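Local coordinates for protein alpha,alpha-trehalose-phosphate synthase (UDP-forming) (Burkholderia multivorans, PDB 5UOF) that is a synthase of glycosyltransferase family 20, an enzyme family built on the two-domain GT-B fold, at residues A[31-36]-A[45-50]; A[253-258]-A[359-364]; A[110-115]-A[179-184]; A[218-223]-A[227-232]; A[270-273]-A[279-282]. All coordinates share one frame; numbering follows the deposited sequence.

Interaction 1 (A[31-36]-A[45-50]). With EDO (1,2-ethanediol), chain K.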
# COMPACT_ATOMS: atom_id res chain seq x y z
N GLY A 31 -28.68 3.24 3.53
CA GLY A 31 -28.27 4.63 3.42
C GLY A 31 -27.96 5.24 4.78
O GLY A 31 -28.22 4.67 5.83
N LEU A 32 -27.39 6.44 4.72
CA LEU A 32 -27.04 7.13 5.96
C LEU A 32 -28.28 7.52 6.74
O LEU A 32 -28.26 7.55 7.98
CB LEU A 32 -26.19 8.36 5.65
CG LEU A 32 -25.64 9.13 6.85
CD1 LEU A 32 -24.64 8.30 7.63
CD2 LEU A 32 -25.01 10.44 6.41
N ALA A 33 -29.39 7.79 6.04
CA ALA A 33 -30.61 8.24 6.70
C ALA A 33 -31.08 7.24 7.75
O ALA A 33 -31.44 7.62 8.87
CB ALA A 33 -31.71 8.49 5.66
N VAL A 34 -31.08 5.95 7.41
CA VAL A 34 -31.55 4.97 8.40
C VAL A 34 -30.58 4.90 9.57
O VAL A 34 -30.99 4.63 10.71
CB VAL A 34 -31.79 3.60 7.74
CG1 VAL A 34 -30.50 3.02 7.21
CG2 VAL A 34 -32.44 2.64 8.72
N GLY A 35 -29.30 5.18 9.34
CA GLY A 35 -28.34 5.19 10.43
C GLY A 35 -28.51 6.33 11.41
O GLY A 35 -28.28 6.15 12.61
N VAL A 36 -28.92 7.50 10.95
CA VAL A 36 -28.93 8.68 11.81
C VAL A 36 -30.31 9.23 12.12
O VAL A 36 -30.41 10.14 12.97
CB VAL A 36 -28.07 9.82 11.22
CG1 VAL A 36 -26.62 9.35 11.01
CG2 VAL A 36 -28.69 10.33 9.93
N GLY A 45 -32.80 17.58 15.75
CA GLY A 45 -31.55 18.05 15.18
C GLY A 45 -31.68 18.59 13.77
O GLY A 45 -32.77 18.86 13.26
N VAL A 46 -30.52 18.77 13.14
CA VAL A 46 -30.39 19.35 11.81
C VAL A 46 -29.50 18.43 10.98
O VAL A 46 -28.45 17.98 11.47
CB VAL A 46 -29.81 20.77 11.86
CG1 VAL A 46 -29.78 21.41 10.48
CG2 VAL A 46 -30.60 21.64 12.84
N TRP A 47 -29.91 18.15 9.76
CA TRP A 47 -29.08 17.48 8.76
C TRP A 47 -28.69 18.54 7.74
O TRP A 47 -29.57 19.14 7.10
CB TRP A 47 -29.82 16.32 8.11
CG TRP A 47 -28.96 15.36 7.31
CD1 TRP A 47 -27.68 15.55 6.89
CD2 TRP A 47 -29.36 14.06 6.85
NE1 TRP A 47 -27.25 14.44 6.18
CE2 TRP A 47 -28.26 13.52 6.15
CE3 TRP A 47 -30.53 13.31 6.96
CZ2 TRP A 47 -28.31 12.25 5.57
CZ3 TRP A 47 -30.58 12.06 6.39
CH2 TRP A 47 -29.47 11.54 5.70
N PHE A 48 -27.40 18.80 7.63
CA PHE A 48 -26.84 19.83 6.77
C PHE A 48 -26.05 19.18 5.65
O PHE A 48 -25.28 18.24 5.88
CB PHE A 48 -25.95 20.78 7.59
CG PHE A 48 -25.15 21.74 6.76
CD1 PHE A 48 -25.69 22.97 6.38
CD2 PHE A 48 -23.85 21.45 6.39
CE1 PHE A 48 -24.95 23.86 5.63
CE2 PHE A 48 -23.10 22.34 5.64
CZ PHE A 48 -23.66 23.54 5.26
N GLY A 49 -26.23 19.69 4.43
CA GLY A 49 -25.47 19.19 3.30
C GLY A 49 -26.07 19.64 1.98
O GLY A 49 -26.96 20.50 1.94
N TRP A 50 -25.58 19.01 0.92
CA TRP A 50 -26.00 19.32 -0.45
C TRP A 50 -27.43 18.88 -0.71
O TRP A 50 -27.86 17.82 -0.23
CB TRP A 50 -25.06 18.61 -1.43
CG TRP A 50 -25.26 18.93 -2.87
CD1 TRP A 50 -25.65 20.13 -3.40
CD2 TRP A 50 -25.06 18.05 -3.98
NE1 TRP A 50 -25.70 20.04 -4.77
CE2 TRP A 50 -25.34 18.77 -5.15
CE3 TRP A 50 -24.67 16.70 -4.09
CZ2 TRP A 50 -25.25 18.20 -6.42
CZ3 TRP A 50 -24.57 16.14 -5.35
CH2 TRP A 50 -24.86 16.89 -6.50
C1 EDO K . -25.82 3.83 7.77
O1 EDO K . -26.07 2.80 6.81
C2 EDO K . -24.50 4.51 7.44
O2 EDO K . -24.38 4.68 6.02
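The side chain of W47 leaves strand 46-48 with CG trans to the backbone nitrogen (chi1 -166°), which swings the indole toward the first turn of helix 32-43, where L32, in a similar setting (chi1 -175°), sends its CD2 methyl back to the ring. The benzo half of the indole does all the touching. Its CH2 corner runs up against the helix backbone, 3.6 Å from A33 CA. The A33 methyl lies beside the ring, close to its plane, with A33 CB 3.8 Å from W47 CH2. L32 CD2 comes in at a slant, 3.9 Å from W47 CZ2, while V36 CG2 sits more loosely over one face of the ring, 4.4 Å from W47 CZ3. Three residues of one helical turn thus receive the indole, and the helix and strand segments can stay 11.9 Å apart at their axes, running roughly antiparallel (152°). Helix 32-43 is the crossover of a beta-alpha-beta unit between strands 12-16 and 46-48, and W47 fills the layer between helix and sheet in the first Rossmann-like half of this GT-B enzyme. The polar end of the indole is used as well: NE1 is hydrogen-bonded to S16 OG, on the neighbouring strand, so the ring is held both by its nitrogen and by its carbon rim. On the other side of L32, CD1 lies 3.8 Å from C2 of a 1,2-ethanediol molecule, whose O1 donates a 3.0 Å hydrogen bond to G31 O, just ahead of the helix. The same diol packs on G35, with its C1 3.9 Å from G35 CA.

Interaction 2 (A[253-258]-A[359-364]). With NA (sodium ion), chain C; EDO (1,2-ethanediol), chain E.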
# COMPACT_ATOMS: atom_id res chain seq x y z
N LYS A 253 -42.56 -10.83 -9.02
CA LYS A 253 -42.31 -11.39 -10.35
C LYS A 253 -40.83 -11.57 -10.68
O LYS A 253 -40.47 -12.66 -11.16
CB LYS A 253 -43.01 -10.51 -11.40
N PRO A 254 -39.93 -10.61 -10.44
CA PRO A 254 -38.52 -10.83 -10.79
C PRO A 254 -37.89 -11.99 -10.05
O PRO A 254 -37.04 -12.70 -10.61
CB PRO A 254 -37.85 -9.50 -10.44
CG PRO A 254 -38.95 -8.51 -10.43
CD PRO A 254 -40.14 -9.24 -9.92
N VAL A 255 -38.29 -12.22 -8.79
CA VAL A 255 -37.80 -13.38 -8.04
C VAL A 255 -38.26 -14.67 -8.71
O VAL A 255 -37.47 -15.59 -8.94
CB VAL A 255 -38.28 -13.30 -6.58
CG1 VAL A 255 -37.82 -14.51 -5.78
CG2 VAL A 255 -37.82 -11.99 -5.93
N LYS A 256 -39.55 -14.76 -9.03
CA LYS A 256 -40.07 -15.90 -9.78
C LYS A 256 -39.37 -16.02 -11.14
O LYS A 256 -39.06 -17.13 -11.58
CB LYS A 256 -41.58 -15.76 -9.94
CG LYS A 256 -42.25 -16.84 -10.78
CD LYS A 256 -42.47 -18.08 -9.95
CE LYS A 256 -42.83 -19.27 -10.81
NZ LYS A 256 -42.33 -20.53 -10.20
N MET A 257 -39.11 -14.88 -11.80
CA MET A 257 -38.42 -14.90 -13.10
C MET A 257 -37.04 -15.53 -12.96
O MET A 257 -36.67 -16.45 -13.70
CB MET A 257 -38.31 -13.48 -13.66
CG MET A 257 -39.58 -12.89 -14.27
SD MET A 257 -39.47 -11.09 -14.54
CE MET A 257 -37.86 -10.95 -15.30
N LEU A 258 -36.24 -15.01 -12.02
CA LEU A 258 -34.89 -15.52 -11.81
C LEU A 258 -34.91 -17.00 -11.45
O LEU A 258 -34.09 -17.77 -11.98
CB LEU A 258 -34.20 -14.71 -10.72
CG LEU A 258 -32.78 -15.14 -10.37
CD1 LEU A 258 -31.88 -15.11 -11.61
CD2 LEU A 258 -32.22 -14.24 -9.28
N PHE A 359 -30.72 -12.61 -2.59
CA PHE A 359 -29.77 -13.19 -1.65
C PHE A 359 -30.36 -14.41 -0.98
O PHE A 359 -29.69 -15.44 -0.82
CB PHE A 359 -29.37 -12.17 -0.58
CG PHE A 359 -28.56 -11.00 -1.08
CD1 PHE A 359 -27.85 -11.08 -2.27
CD2 PHE A 359 -28.51 -9.83 -0.34
CE1 PHE A 359 -27.09 -10.00 -2.70
CE2 PHE A 359 -27.76 -8.75 -0.77
CZ PHE A 359 -27.05 -8.83 -1.95
N ARG A 360 -31.61 -14.32 -0.55
CA ARG A 360 -32.19 -15.45 0.17
C ARG A 360 -32.28 -16.69 -0.72
O ARG A 360 -32.03 -17.81 -0.26
CB ARG A 360 -33.57 -15.09 0.72
CG ARG A 360 -34.16 -16.16 1.67
CD ARG A 360 -35.40 -15.59 2.36
NE ARG A 360 -36.00 -16.43 3.41
CZ ARG A 360 -35.79 -16.26 4.72
NH1 ARG A 360 -34.96 -15.32 5.16
NH2 ARG A 360 -36.43 -17.03 5.59
N MET A 361 -32.61 -16.50 -2.00
CA MET A 361 -32.72 -17.60 -2.96
C MET A 361 -31.38 -18.27 -3.21
O MET A 361 -31.30 -19.47 -3.47
CB MET A 361 -33.28 -17.08 -4.29
CG MET A 361 -33.39 -18.11 -5.40
SD MET A 361 -33.86 -17.43 -7.01
CE MET A 361 -34.67 -15.93 -6.50
N SER A 362 -30.31 -17.48 -3.16
CA SER A 362 -29.00 -17.96 -3.58
C SER A 362 -28.39 -18.91 -2.55
O SER A 362 -28.79 -18.97 -1.39
CB SER A 362 -28.07 -16.78 -3.79
OG SER A 362 -27.68 -16.27 -2.53
N GLN A 363 -27.39 -19.66 -3.00
CA GLN A 363 -26.64 -20.55 -2.13
C GLN A 363 -25.29 -19.99 -1.69
O GLN A 363 -24.74 -20.47 -0.69
CB GLN A 363 -26.40 -21.88 -2.85
CG GLN A 363 -27.65 -22.77 -2.93
CD GLN A 363 -28.66 -22.30 -3.96
OE1 GLN A 363 -28.31 -21.73 -5.00
NE2 GLN A 363 -29.93 -22.54 -3.67
N VAL A 364 -24.75 -19.02 -2.42
CA VAL A 364 -23.43 -18.44 -2.12
C VAL A 364 -23.55 -16.94 -2.30
O VAL A 364 -24.11 -16.47 -3.29
CB VAL A 364 -22.32 -19.00 -3.02
CG1 VAL A 364 -20.95 -18.42 -2.60
CG2 VAL A 364 -22.28 -20.53 -2.95
NA NA C . -30.06 -18.85 0.53
C1 EDO E . -32.92 -21.22 -7.21
O1 EDO E . -32.47 -21.51 -8.54
C2 EDO E . -31.69 -21.18 -6.30
O2 EDO E . -30.92 -22.35 -6.56
O HOH W 1 -31.62 -19.40 2.32
O HOH W 2 -29.45 -21.30 0.66
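M361 lays its terminal methyl against V255 on helix 253-262, with CE 3.5 Å from V255 CG1. The two side chains overlap head to tail. M361 is extended as far as SD and then bends at its last torsion (chi3 -23°), which also brings CE within 4.1 Å of L258 CD2; the CE contacts are described for one of two modelled conformers and are to that extent provisional. Lower down the chain, M361 CG packs 3.6 Å from C2 of a 1,2-ethanediol, whose O2 accepts a weak hydrogen bond from Q363 NE2.

Behind the methionine the helix ends. S362, the first residue to leave helical geometry, turns its OG back to F359 O in a 2.8 Å hydrogen bond. The chain there offers two carbonyls to a sodium ion: R360 O at 2.4 Å and S362 O at 2.3 Å. Two waters and Q385 OE1 complete the observed ligands. Q385 also donates from NE2 to F359 O, which ties it to the same helix end. The methionine thus joins two helices that lead into neighbouring parallel strands of a Rossmann-like sheet, beside a sodium site formed by carbonyls at a helix C terminus.

Interaction 3 (A[110-115]-A[179-184])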
# COMPACT_ATOMS: atom_id res chain seq x y z
N GLN A 110 -3.64 22.25 -7.04
CA GLN A 110 -4.80 23.13 -7.14
C GLN A 110 -6.07 22.39 -6.74
O GLN A 110 -6.96 23.00 -6.13
CB GLN A 110 -4.92 23.70 -8.55
CG GLN A 110 -3.71 24.50 -9.01
CD GLN A 110 -3.15 25.40 -7.93
OE1 GLN A 110 -3.87 26.18 -7.31
NE2 GLN A 110 -1.84 25.29 -7.69
N GLU A 111 -6.16 21.10 -7.05
CA GLU A 111 -7.31 20.32 -6.58
C GLU A 111 -7.33 20.24 -5.06
O GLU A 111 -8.40 20.35 -4.45
CB GLU A 111 -7.28 18.91 -7.18
CG GLU A 111 -7.57 18.89 -8.67
CD GLU A 111 -7.64 17.48 -9.23
OE1 GLU A 111 -8.13 17.31 -10.37
OE2 GLU A 111 -7.21 16.54 -8.53
N TYR A 112 -6.17 20.07 -4.43
CA TYR A 112 -6.12 20.03 -2.98
C TYR A 112 -6.56 21.36 -2.38
O TYR A 112 -7.33 21.39 -1.42
CB TYR A 112 -4.72 19.64 -2.50
CG TYR A 112 -4.61 19.57 -0.99
CD1 TYR A 112 -5.47 18.75 -0.26
CD2 TYR A 112 -3.66 20.31 -0.31
CE1 TYR A 112 -5.38 18.70 1.12
CE2 TYR A 112 -3.57 20.26 1.08
CZ TYR A 112 -4.43 19.45 1.78
OH TYR A 112 -4.34 19.39 3.15
N ALA A 113 -6.08 22.48 -2.95
CA ALA A 113 -6.55 23.78 -2.49
C ALA A 113 -8.06 23.89 -2.64
O ALA A 113 -8.74 24.47 -1.78
CB ALA A 113 -5.86 24.91 -3.27
N GLY A 114 -8.61 23.34 -3.73
CA GLY A 114 -10.05 23.40 -3.94
C GLY A 114 -10.83 22.60 -2.91
O GLY A 114 -11.92 23.00 -2.49
N TYR A 115 -10.29 21.44 -2.52
CA TYR A 115 -10.86 20.62 -1.46
C TYR A 115 -10.95 21.39 -0.15
O TYR A 115 -12.00 21.43 0.51
CB TYR A 115 -9.98 19.39 -1.32
CG TYR A 115 -10.23 18.42 -0.21
CD1 TYR A 115 -11.38 17.65 -0.16
CD2 TYR A 115 -9.25 18.18 0.75
CE1 TYR A 115 -11.57 16.71 0.84
CE2 TYR A 115 -9.43 17.24 1.74
CZ TYR A 115 -10.60 16.51 1.78
OH TYR A 115 -10.78 15.56 2.76
N HIS A 179 -0.34 14.49 3.74
CA HIS A 179 -0.78 13.58 4.81
C HIS A 179 -0.67 14.22 6.19
O HIS A 179 -1.55 14.04 7.03
CB HIS A 179 0.03 12.28 4.75
CG HIS A 179 1.51 12.48 4.79
ND1 HIS A 179 2.23 12.54 5.96
CD2 HIS A 179 2.41 12.61 3.78
CE1 HIS A 179 3.51 12.71 5.68
NE2 HIS A 179 3.65 12.75 4.36
N ASP A 180 0.42 14.95 6.45
CA ASP A 180 0.57 15.57 7.77
C ASP A 180 -0.56 16.56 8.05
O ASP A 180 -1.10 16.59 9.16
CB ASP A 180 1.92 16.27 7.89
CG ASP A 180 2.08 17.00 9.22
OD1 ASP A 180 2.33 16.33 10.24
OD2 ASP A 180 1.94 18.25 9.25
N GLU A 181 -0.93 17.36 7.05
CA GLU A 181 -2.00 18.33 7.25
C GLU A 181 -3.35 17.63 7.41
O GLU A 181 -4.20 18.08 8.19
CB GLU A 181 -2.03 19.31 6.09
CG GLU A 181 -3.00 20.48 6.29
CD GLU A 181 -2.80 21.58 5.28
OE1 GLU A 181 -2.77 22.76 5.68
OE2 GLU A 181 -2.69 21.27 4.08
N LEU A 182 -3.58 16.54 6.67
CA LEU A 182 -4.82 15.80 6.83
C LEU A 182 -4.96 15.26 8.24
O LEU A 182 -6.04 15.30 8.83
CB LEU A 182 -4.90 14.65 5.82
CG LEU A 182 -5.00 15.08 4.36
CD1 LEU A 182 -5.01 13.88 3.48
CD2 LEU A 182 -6.24 15.92 4.12
N VAL A 183 -3.86 14.73 8.80
CA VAL A 183 -3.93 14.20 10.15
C VAL A 183 -4.15 15.32 11.16
O VAL A 183 -4.90 15.16 12.13
CB VAL A 183 -2.67 13.36 10.45
CG1 VAL A 183 -2.57 13.07 11.94
CG2 VAL A 183 -2.71 12.04 9.65
N LYS A 184 -3.54 16.49 10.93
CA LYS A 184 -3.87 17.66 11.75
C LYS A 184 -5.37 17.97 11.70
O LYS A 184 -5.99 18.24 12.74
CB LYS A 184 -3.06 18.88 11.31
CG LYS A 184 -3.36 20.13 12.15
CD LYS A 184 -2.56 21.35 11.67
CE LYS A 184 -2.97 21.75 10.26
NZ LYS A 184 -2.30 23.00 9.80
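Y112 points its phenol straight across from helix 109-127 to helix 179-186, two almost parallel helices (7° between the segments) of the first Rossmann-like domain of a GT-B fold. Their axes are 13.3 Å apart, so long side chains must bridge the gap. Y112 does so with CG trans to its backbone nitrogen, which sends the phenol off the helix. E181 reaches back from the other side, extended beyond CG, and its carboxylate plane is turned 46° from the phenol ring. The hydroxyl donates to the carboxylate, Y112 OH to E181 OE2 at 2.7 Å. OE2 lies at the ring edge, in the ring plane, while the hydroxyl meets the carboxylate from above, 37° out of its plane.

L182 fills in next to this bond, running antiparallel alongside Y112. Its CD2 methyl meets both tyrosines at their ring edges, 4.2 Å from Y112 CE1 and 4.2 Å from Y115 CE2. Y115 points its own hydroxyl past this contact, to a hydrogen bond with Y141 O. The rings of Y112 and Y115 also both meet F89, on helix 89-98, which also packs against L182 through L94. Because E181 OE2 sits to one side of the hydroxyl, it also lies 3.3 Å from Y112 CE2.

Interaction 4 (A[218-223]-A[227-232])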
# COMPACT_ATOMS: atom_id res chain seq x y z
N ASP A 218 -6.11 6.60 29.58
CA ASP A 218 -7.49 6.36 29.20
C ASP A 218 -7.67 6.04 27.72
O ASP A 218 -8.80 5.82 27.28
CB ASP A 218 -8.36 7.57 29.57
CG ASP A 218 -7.78 8.88 29.07
OD1 ASP A 218 -6.83 8.84 28.26
OD2 ASP A 218 -8.27 9.95 29.48
N GLY A 219 -6.58 6.02 26.94
CA GLY A 219 -6.65 5.73 25.53
C GLY A 219 -6.85 6.94 24.64
O GLY A 219 -6.78 6.79 23.41
N MET A 220 -7.10 8.11 25.21
CA MET A 220 -7.23 9.32 24.42
C MET A 220 -5.90 9.65 23.74
O MET A 220 -4.82 9.31 24.24
CB MET A 220 -7.64 10.49 25.32
CG MET A 220 -8.91 10.24 26.10
SD MET A 220 -10.35 10.24 25.03
CE MET A 220 -10.59 11.99 24.78
N LEU A 221 -5.99 10.32 22.60
CA LEU A 221 -4.81 10.80 21.89
C LEU A 221 -4.63 12.29 22.17
O LEU A 221 -5.58 13.07 22.07
CB LEU A 221 -4.92 10.56 20.39
CG LEU A 221 -4.08 9.41 19.85
CD1 LEU A 221 -4.24 8.17 20.72
CD2 LEU A 221 -4.46 9.09 18.40
N HIS A 222 -3.41 12.67 22.54
CA HIS A 222 -3.06 14.07 22.77
C HIS A 222 -2.16 14.51 21.62
O HIS A 222 -1.01 14.08 21.53
CB HIS A 222 -2.37 14.24 24.12
CG HIS A 222 -3.22 13.81 25.27
ND1 HIS A 222 -3.81 14.70 26.14
CD2 HIS A 222 -3.59 12.57 25.68
CE1 HIS A 222 -4.50 14.03 27.04
NE2 HIS A 222 -4.39 12.74 26.79
N ALA A 223 -2.70 15.36 20.75
CA ALA A 223 -1.98 15.73 19.53
C ALA A 223 -2.53 17.04 19.01
O ALA A 223 -3.73 17.32 19.12
CB ALA A 223 -2.09 14.63 18.46
N VAL A 227 -7.22 16.99 22.65
CA VAL A 227 -7.43 15.65 23.17
C VAL A 227 -8.48 14.99 22.29
O VAL A 227 -9.60 15.51 22.15
CB VAL A 227 -7.87 15.67 24.64
CG1 VAL A 227 -7.89 14.25 25.21
CG2 VAL A 227 -6.93 16.54 25.46
N VAL A 228 -8.14 13.85 21.70
CA VAL A 228 -8.97 13.22 20.69
C VAL A 228 -9.33 11.82 21.17
O VAL A 228 -8.44 11.05 21.54
CB VAL A 228 -8.25 13.15 19.33
CG1 VAL A 228 -9.20 12.66 18.25
CG2 VAL A 228 -7.65 14.51 18.96
N LYS A 229 -10.62 11.52 21.20
CA LYS A 229 -11.09 10.15 21.41
C LYS A 229 -11.07 9.42 20.08
O LYS A 229 -11.74 9.83 19.13
CB LYS A 229 -12.50 10.17 22.00
CG LYS A 229 -13.26 8.88 21.85
CD LYS A 229 -12.97 7.94 22.99
CE LYS A 229 -13.93 6.77 22.98
NZ LYS A 229 -13.56 5.83 24.07
N VAL A 230 -10.30 8.33 20.01
CA VAL A 230 -10.10 7.57 18.78
C VAL A 230 -10.65 6.17 19.02
O VAL A 230 -10.25 5.50 19.97
CB VAL A 230 -8.62 7.54 18.37
CG1 VAL A 230 -8.46 6.81 17.04
CG2 VAL A 230 -8.08 8.96 18.26
N ALA A 231 -11.57 5.74 18.16
CA ALA A 231 -12.27 4.48 18.42
C ALA A 231 -12.82 3.92 17.12
O ALA A 231 -12.96 4.63 16.12
CB ALA A 231 -13.39 4.65 19.44
N ALA A 232 -13.15 2.62 17.16
CA ALA A 232 -13.78 1.92 16.06
C ALA A 232 -15.27 1.74 16.36
O ALA A 232 -15.64 1.37 17.48
CB ALA A 232 -13.14 0.54 15.83
O HOH W 3 -10.27 6.11 25.17
O HOH W 4 -9.12 7.29 22.40
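M220 CB lies 3.8 Å from V227 CG1. Beyond it the chain bends twice (chi2 -71°, chi3 -78°), and these bends carry the tip down onto the backbone of strand 226-232. SD passes at about a right angle to the lysine chain, 3.7 Å from K229 CB. The tip, CE, drops between two residues, 3.5 Å from V227 CG1 and close to K229 N. V227 CG1 is shared, since it also stands over one face of the H222 imidazole in a CH-pi contact, 4.2 Å from the ring centroid and offset toward its rim. The ring itself is tied through NE2 to S216 OG.

This is a beta hairpin. L221 and V228 form its hydrogen-bonded antiparallel pair, with L221 N to V228 O at 2.8 Å and V228 N to L221 O at 2.7 Å; H222 and V227 follow as a non-hydrogen-bonded pair. Ahead of M220 the strands part, D218 OD1 closes an Asx turn on M220 N, and a water links G219 O to V230 N. On the face of L221, V228 and V230, opposite H222 and V227, L221 CD2 touches V230 CG2 at 3.6 Å. That face packs against F203 of helix 197-209, and the hairpin lies near one edge of the large mixed sheet, between strand 191-194 and the outermost strand 213-215.

Interaction 5 (A[270-273]-A[279-282])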
# COMPACT_ATOMS: atom_id res chain seq x y z
N SER A 270 -23.55 -11.72 -6.38
CA SER A 270 -22.47 -10.75 -6.21
C SER A 270 -23.05 -9.40 -6.60
O SER A 270 -23.69 -9.28 -7.65
CB SER A 270 -21.26 -11.14 -7.07
OG SER A 270 -20.16 -10.27 -6.90
N VAL A 271 -22.86 -8.38 -5.76
CA VAL A 271 -23.45 -7.06 -5.98
C VAL A 271 -22.39 -6.02 -5.63
O VAL A 271 -21.96 -5.96 -4.47
CB VAL A 271 -24.72 -6.82 -5.15
CG1 VAL A 271 -25.29 -5.45 -5.46
CG2 VAL A 271 -25.78 -7.89 -5.42
N ASP A 272 -21.95 -5.25 -6.62
CA ASP A 272 -20.86 -4.29 -6.42
C ASP A 272 -21.04 -3.09 -7.32
O ASP A 272 -21.33 -3.24 -8.50
CB ASP A 272 -19.48 -4.88 -6.75
CG ASP A 272 -19.15 -6.13 -5.97
OD1 ASP A 272 -19.75 -7.20 -6.23
OD2 ASP A 272 -18.23 -6.06 -5.13
N ARG A 273 -20.82 -1.89 -6.78
CA ARG A 273 -20.57 -0.77 -7.66
C ARG A 273 -19.23 -0.96 -8.36
O ARG A 273 -18.35 -1.68 -7.89
CB ARG A 273 -20.60 0.55 -6.88
CG ARG A 273 -19.39 0.79 -6.02
CD ARG A 273 -19.52 2.08 -5.22
NE ARG A 273 -19.67 3.25 -6.08
CZ ARG A 273 -18.66 3.99 -6.53
NH1 ARG A 273 -17.41 3.68 -6.19
NH2 ARG A 273 -18.89 5.04 -7.30
N GLY A 279 -12.11 -5.53 -7.34
CA GLY A 279 -11.51 -6.75 -7.88
C GLY A 279 -12.47 -7.59 -8.69
O GLY A 279 -12.50 -8.82 -8.54
N LEU A 280 -13.27 -6.95 -9.54
CA LEU A 280 -14.32 -7.70 -10.22
C LEU A 280 -13.76 -8.59 -11.32
O LEU A 280 -14.36 -9.62 -11.64
CB LEU A 280 -15.38 -6.74 -10.75
CG LEU A 280 -16.20 -6.18 -9.58
CD1 LEU A 280 -17.01 -4.95 -9.98
CD2 LEU A 280 -17.11 -7.28 -9.03
N VAL A 281 -12.62 -8.23 -11.92
CA VAL A 281 -11.99 -9.16 -12.85
C VAL A 281 -11.60 -10.43 -12.12
O VAL A 281 -11.86 -11.55 -12.60
CB VAL A 281 -10.76 -8.52 -13.51
CG1 VAL A 281 -9.94 -9.59 -14.24
CG2 VAL A 281 -11.19 -7.43 -14.48
N GLU A 282 -10.96 -10.28 -10.96
CA GLU A 282 -10.58 -11.43 -10.15
C GLU A 282 -11.81 -12.23 -9.75
O GLU A 282 -11.78 -13.46 -9.76
CB GLU A 282 -9.83 -10.97 -8.90
CG GLU A 282 -8.44 -10.40 -9.16
CD GLU A 282 -8.44 -8.92 -9.53
OE1 GLU A 282 -7.34 -8.33 -9.59
OE2 GLU A 282 -9.52 -8.35 -9.74
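Van der Waals packing joins D272 and L280, methyls against a carboxylate, with no hydrogen bond between the segments. The leucine comes from the first turn of helix 280-293 and spreads its two methyls over the aspartate: CD2 lies 3.8 Å from D272 OD1, while CD1 is 4.1 Å from D272 CB. CD1 also approaches the backbone beyond, 4.1 Å from R273 O. The two side chains lie alongside, pointing opposite ways. D272 has its CG trans to its own carbonyl carbon (chi1 -57°), a turn that brings the carboxylate alongside the leucine methyls.

Polar interactions hold the carboxylate as well. Its OD2 makes a salt bridge to R283 NH2, one turn along the same helix as L280, and its OD1 accepts from Q305 NE2. S270 OG, near the end of strand 266-271, has Q305 OE1 and Y366 O as hydrogen-bond partners, two acceptors for its single proton, and Q305 thus meets both S270 and D272. R273 points its CB away from the helix, and its NH1 pairs with D275 OD2.

At the start of the helix, G279, with positive phi (60°), occupies the N-cap position just before L280. Strand 266-271, the loop after it and helix 280-293 open a beta-alpha-beta unit completed by strand 301-306, the right-handed crossover typical of the Rossmann-like domains of GT-B enzymes.

The five contacts divide between the two sheets of the GT-B fold. Interactions 1, 3 and 4 belong to the half built on the large mixed sheet; interactions 2 and 5 belong to the half with the six-stranded parallel sheet. Within the latter they touch, F359 CE1 lying 3.7 Å from V271 CG2, with centres about 19 Å apart. Interactions 1 and 4 reach the same sheet with centres about 25 Å apart, and interactions 3 and 4 come within about 7 Å at their nearest atoms. Interactions 1 and 5 lie on opposite sides of the chain's centre. The sodium ion is bound at the helix end of segment 359-364 in interaction 2.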